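PDB 4N30: protein disulfide isomerase, which probably acts as a thiol-disulfide oxidoreductase of the DsbA subfamily, with the thioredoxin fold, and is tentatively assigned isomerase activity. Local coordinates for residues 57-62 / 87-92; 183-188 / 196-201. One frame throughout, in Å; residues are numbered along the deposited sequence.

Interaction 1: 57-62 / 87-92; sequences TINEYA and NLVWRH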
# COMPACT_ATOMS: atom_id res chain seq x y z
N THR A 57 -5.54 9.70 7.20
CA THR A 57 -4.96 8.44 6.64
C THR A 57 -4.63 8.71 5.17
O THR A 57 -5.52 9.12 4.39
CB THR A 57 -5.98 7.38 6.65
OG1 THR A 57 -6.18 6.95 8.02
CG2 THR A 57 -5.53 6.07 5.84
N ILE A 58 -3.38 8.46 4.80
CA ILE A 58 -2.95 8.44 3.38
C ILE A 58 -3.14 7.04 2.83
O ILE A 58 -2.42 6.10 3.33
CB ILE A 58 -1.50 8.84 3.23
CG1 ILE A 58 -1.23 10.28 3.73
CG2 ILE A 58 -1.05 8.68 1.77
CD1 ILE A 58 0.24 10.71 3.83
N ASN A 59 -4.13 6.81 1.98
CA ASN A 59 -4.29 5.56 1.25
C ASN A 59 -3.44 5.58 0.01
O ASN A 59 -3.65 6.46 -0.84
CB ASN A 59 -5.77 5.35 0.84
CG ASN A 59 -6.64 5.15 2.04
OD1 ASN A 59 -6.76 4.03 2.54
ND2 ASN A 59 -7.23 6.24 2.53
N GLU A 60 -2.41 4.74 -0.02
CA GLU A 60 -1.44 4.77 -1.14
C GLU A 60 -1.77 3.61 -2.07
O GLU A 60 -1.53 2.44 -1.71
CB GLU A 60 0.02 4.64 -0.59
CG GLU A 60 1.05 4.55 -1.72
CD GLU A 60 2.42 4.09 -1.30
OE1 GLU A 60 2.66 3.76 -0.20
OE2 GLU A 60 3.25 4.00 -2.26
N TYR A 61 -2.40 3.88 -3.18
CA TYR A 61 -2.67 2.88 -4.20
C TYR A 61 -1.39 2.62 -4.95
O TYR A 61 -0.82 3.52 -5.60
CB TYR A 61 -3.77 3.35 -5.17
CG TYR A 61 -5.12 3.32 -4.50
CD1 TYR A 61 -5.97 2.22 -4.67
CD2 TYR A 61 -5.57 4.39 -3.69
CE1 TYR A 61 -7.20 2.13 -4.02
CE2 TYR A 61 -6.82 4.32 -3.03
CZ TYR A 61 -7.59 3.20 -3.27
OH TYR A 61 -8.81 3.07 -2.59
N ALA A 62 -0.91 1.39 -4.90
CA ALA A 62 0.46 1.09 -5.30
C ALA A 62 0.64 -0.31 -5.86
O ALA A 62 -0.21 -1.21 -5.68
CB ALA A 62 1.41 1.30 -4.13
N ASN A 87 -1.45 8.58 9.24
CA ASN A 87 -0.98 7.20 9.03
C ASN A 87 -1.11 6.87 7.56
O ASN A 87 -1.48 7.71 6.73
CB ASN A 87 -1.71 6.24 10.00
CG ASN A 87 -3.15 6.10 9.70
OD1 ASN A 87 -3.66 6.33 8.63
ND2 ASN A 87 -3.89 5.67 10.74
N LEU A 88 -0.66 5.67 7.23
CA LEU A 88 -0.51 5.23 5.83
C LEU A 88 -1.13 3.87 5.68
O LEU A 88 -0.85 2.96 6.51
CB LEU A 88 1.04 5.15 5.50
CG LEU A 88 1.40 4.46 4.20
CD1 LEU A 88 0.91 5.27 2.98
CD2 LEU A 88 2.90 4.39 4.07
N VAL A 89 -2.01 3.68 4.69
CA VAL A 89 -2.55 2.37 4.39
C VAL A 89 -2.24 1.98 3.00
O VAL A 89 -2.50 2.80 2.05
CB VAL A 89 -4.09 2.32 4.66
CG1 VAL A 89 -4.64 0.99 4.21
CG2 VAL A 89 -4.36 2.58 6.16
N TRP A 90 -1.57 0.84 2.78
CA TRP A 90 -1.27 0.40 1.43
C TRP A 90 -2.55 -0.09 0.80
O TRP A 90 -3.20 -0.98 1.42
CB TRP A 90 -0.27 -0.75 1.50
CG TRP A 90 0.09 -1.39 0.16
CD1 TRP A 90 -0.61 -2.36 -0.53
CD2 TRP A 90 1.24 -1.08 -0.68
NE1 TRP A 90 0.05 -2.70 -1.65
CE2 TRP A 90 1.18 -1.98 -1.79
CE3 TRP A 90 2.33 -0.22 -0.51
CZ2 TRP A 90 2.16 -1.99 -2.77
CZ3 TRP A 90 3.33 -0.27 -1.48
CH2 TRP A 90 3.22 -1.15 -2.59
N ARG A 91 -2.88 0.33 -0.40
CA ARG A 91 -4.00 -0.22 -1.15
C ARG A 91 -3.46 -0.79 -2.43
O ARG A 91 -2.64 -0.20 -3.13
CB ARG A 91 -5.01 0.91 -1.46
CG ARG A 91 -5.52 1.69 -0.23
CD ARG A 91 -6.15 0.83 0.84
NE ARG A 91 -7.38 0.44 0.28
CZ ARG A 91 -8.52 1.15 0.30
NH1 ARG A 91 -8.60 2.36 0.85
NH2 ARG A 91 -9.59 0.64 -0.30
N HIS A 92 -3.96 -1.94 -2.87
CA HIS A 92 -3.43 -2.60 -4.06
C HIS A 92 -3.94 -2.04 -5.31
O HIS A 92 -5.18 -2.06 -5.56
CB HIS A 92 -3.73 -4.11 -3.98
CG HIS A 92 -3.06 -4.77 -2.87
ND1 HIS A 92 -1.73 -5.04 -2.87
CD2 HIS A 92 -3.60 -5.28 -1.69
CE1 HIS A 92 -1.44 -5.67 -1.71
NE2 HIS A 92 -2.56 -5.78 -0.97
O HOH W 1 -6.75 4.98 10.61
O HOH W 2 -0.11 -4.10 -5.03

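Interaction 2: 183-188 / 196-201; sequences TPTLVI and SVKLEG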
# COMPACT_ATOMS: atom_id res chain seq x y z
N THR A 183 -0.06 4.57 -10.64
CA THR A 183 0.50 4.44 -9.29
C THR A 183 1.76 5.18 -9.12
O THR A 183 2.54 5.38 -10.11
CB THR A 183 0.79 2.96 -8.92
OG1 THR A 183 1.60 2.38 -9.93
CG2 THR A 183 -0.53 2.13 -8.86
N PRO A 184 2.04 5.76 -7.99
CA PRO A 184 1.13 5.80 -6.81
C PRO A 184 0.06 6.85 -6.98
O PRO A 184 0.26 7.93 -7.64
CB PRO A 184 2.09 6.23 -5.67
CG PRO A 184 3.13 7.12 -6.39
CD PRO A 184 3.34 6.44 -7.70
N THR A 185 -1.11 6.58 -6.47
CA THR A 185 -2.16 7.63 -6.35
C THR A 185 -2.57 7.59 -4.89
O THR A 185 -2.68 6.51 -4.28
CB THR A 185 -3.37 7.31 -7.21
OG1 THR A 185 -2.98 7.49 -8.58
CG2 THR A 185 -4.54 8.30 -6.94
N LEU A 186 -2.70 8.76 -4.29
CA LEU A 186 -3.12 8.89 -2.87
C LEU A 186 -4.56 9.27 -2.73
O LEU A 186 -4.98 10.15 -3.47
CB LEU A 186 -2.23 9.90 -2.15
CG LEU A 186 -0.74 9.72 -2.38
CD1 LEU A 186 0.01 10.77 -1.50
CD2 LEU A 186 -0.27 8.30 -2.02
N VAL A 187 -5.22 8.67 -1.78
CA VAL A 187 -6.53 9.19 -1.32
C VAL A 187 -6.28 9.52 0.15
O VAL A 187 -6.11 8.58 0.93
CB VAL A 187 -7.68 8.20 -1.54
CG1 VAL A 187 -8.97 8.80 -0.88
CG2 VAL A 187 -7.93 7.95 -3.01
N ILE A 188 -6.33 10.81 0.50
CA ILE A 188 -6.06 11.20 1.89
C ILE A 188 -7.42 11.46 2.52
O ILE A 188 -8.17 12.28 2.03
CB ILE A 188 -5.20 12.45 1.97
CG1 ILE A 188 -3.89 12.26 1.17
CG2 ILE A 188 -4.98 12.81 3.46
CD1 ILE A 188 -2.92 13.44 1.23
N SER A 196 -12.39 13.33 1.90
CA SER A 196 -11.13 12.83 1.29
C SER A 196 -10.77 13.60 0.06
O SER A 196 -11.57 14.35 -0.48
CB SER A 196 -11.25 11.37 0.95
OG SER A 196 -12.19 11.14 -0.10
N VAL A 197 -9.50 13.49 -0.32
CA VAL A 197 -9.01 14.13 -1.51
C VAL A 197 -8.03 13.19 -2.21
O VAL A 197 -7.20 12.53 -1.57
CB VAL A 197 -8.38 15.48 -1.17
CG1 VAL A 197 -7.15 15.41 -0.26
CG2 VAL A 197 -7.92 16.23 -2.41
N LYS A 198 -8.04 13.18 -3.53
CA LYS A 198 -7.17 12.30 -4.32
C LYS A 198 -6.04 13.13 -4.89
O LYS A 198 -6.21 14.30 -5.43
CB LYS A 198 -8.03 11.70 -5.41
CG LYS A 198 -7.20 10.73 -6.23
CD LYS A 198 -7.78 10.35 -7.58
CE LYS A 198 -9.20 9.89 -7.56
NZ LYS A 198 -9.93 10.10 -8.90
N LEU A 199 -4.85 12.59 -4.94
CA LEU A 199 -3.68 13.23 -5.54
C LEU A 199 -3.02 12.15 -6.37
O LEU A 199 -2.66 11.09 -5.88
CB LEU A 199 -2.66 13.67 -4.50
CG LEU A 199 -3.14 14.49 -3.27
CD1 LEU A 199 -2.08 14.55 -2.20
CD2 LEU A 199 -3.39 15.88 -3.81
N GLU A 200 -2.78 12.42 -7.64
CA GLU A 200 -2.08 11.47 -8.51
C GLU A 200 -0.64 11.76 -8.49
O GLU A 200 -0.34 12.91 -8.86
CB GLU A 200 -2.67 11.48 -9.94
CG GLU A 200 -1.84 10.45 -10.86
CD GLU A 200 -2.60 10.01 -12.11
OE1 GLU A 200 -3.87 9.94 -12.09
OE2 GLU A 200 -1.82 9.91 -13.11
N GLY A 201 0.23 10.77 -8.26
CA GLY A 201 1.71 10.97 -8.35
C GLY A 201 2.38 10.94 -7.01
O GLY A 201 1.81 10.61 -5.94
O HOH W 3 -4.48 7.51 -10.94

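Interaction 1: 57-62 / 87-92
R91 lays its CB over one face of the Y61 ring, 3.6 Å from the ring centroid, a CH-pi contact set off toward the CD1 and CE1 rim. The two side chains run side by side and point the same way. Bends at chi2 and chi3 (-56° and -72°) fold CD and NE of R91 back. R91 NH1 donates to N59 OD1 at 3.0 Å. N59 OD1 lies in the guanidinium plane, but the donor stands above the amide plane. Y61 OH sits over a face of the same guanidinium, too poorly angled for a hydrogen bond. D171 forms a salt bridge with R91 NE.

At the other end of this face, T57 OG1 and N87 OD1 are 2.7 Å apart. T57 OG1 is also hydrogen-bonded to N191 OD1. Water 1 accepts a hydrogen bond from N87 ND2 and reaches T57 OG1 only weakly.

The opposite face of the sheet carries I58, L88, E60 and W90. L88 CD1 packs on E60 CB at 3.7 Å. Near the strand ends, A62 CB sits over the six-membered ring of W90, 3.4 Å from CH2. F121 meets the indole edge-to-face.

Five backbone hydrogen bonds join these parallel strands, from I58 N to N87 O through A62 N to R91 O. The two strands belong to a beta-alpha-beta unit in the thioredoxin fold, with helix 67-81 between them.

E60 OE2 bonds to T73 OG1 of that helix, while E60 OE1 is buried with no polar partner in the model. The R91 guanidinium has N59 OD1 at its edge and D171 bound through NE, which probably favours its positive charge, while its CB packs on the Y61 ring.

Interaction 2: 183-188 / 196-201
I188 and L199 meet through their CD1 methyls, 3.7 Å apart, on the face that also carries L186 and V197. I188 CB lies 4.2 Å from V197 CG1. On the other face, T185 CG2 packs against K198 CG at 3.7 Å. CG2, anti to the backbone N, is the branch of T185 that makes this contact. Beyond CD the lysine leads away from T185, and its NZ bonds to K178 O. V187 CG1 touches S196 CB on this same side.

T185 OG1 and E200 OE1 are joined by water 3, which donates to both, at 2.8 Å each. T185 OG1 also bonds to A182 O, so backbone and water together hold the hydroxyl.

Behind these side chains runs an antiparallel pair of strands. L186 and L199 form a hydrogen-bonded pair, with L186 N to L199 O at 2.8 Å and the return bond from L199 N. I188 and V197 form the next such pair. Past the end of the strands, G201 N donates to P184 O at 2.9 Å. At the G201 phi of 109° a CB would be jammed against the carbonyl O of E200, which calls for glycine.

Helix 205-216 packs against the face of L186, I188, V197 and L199. Helix 67-81 reaches P184 and L186 through Y72. P184 follows a cis peptide bond, and its neighbour T183 touches C66 and C69. This cis-proline beside a CxxC pattern, leading into a beta hairpin at the sheet edge, is characteristic of the thioredoxin fold.

After the short strand 48-49 comes strand 56-62. Helix 67-81 follows, and strand 86-92 returns beside strand 56-62, so interaction 1 closes a right-handed beta-alpha-beta crossover. The chain then passes through helices 99-131, 151-160 and 162-177. Interaction 2 closes a much shorter loop, the hairpin of strands 185-190 and 196-200. The two contacts are in series and neither nests nor crosses. They meet in one sheet, where strand 185-190 runs antiparallel to strand 56-62. N59 N to V187 O and Y61 N to T185 O are probable hydrogen bonds, and Y61 CE2 packs on V187 CG2. The two halves of the thioredoxin fold are thereby joined.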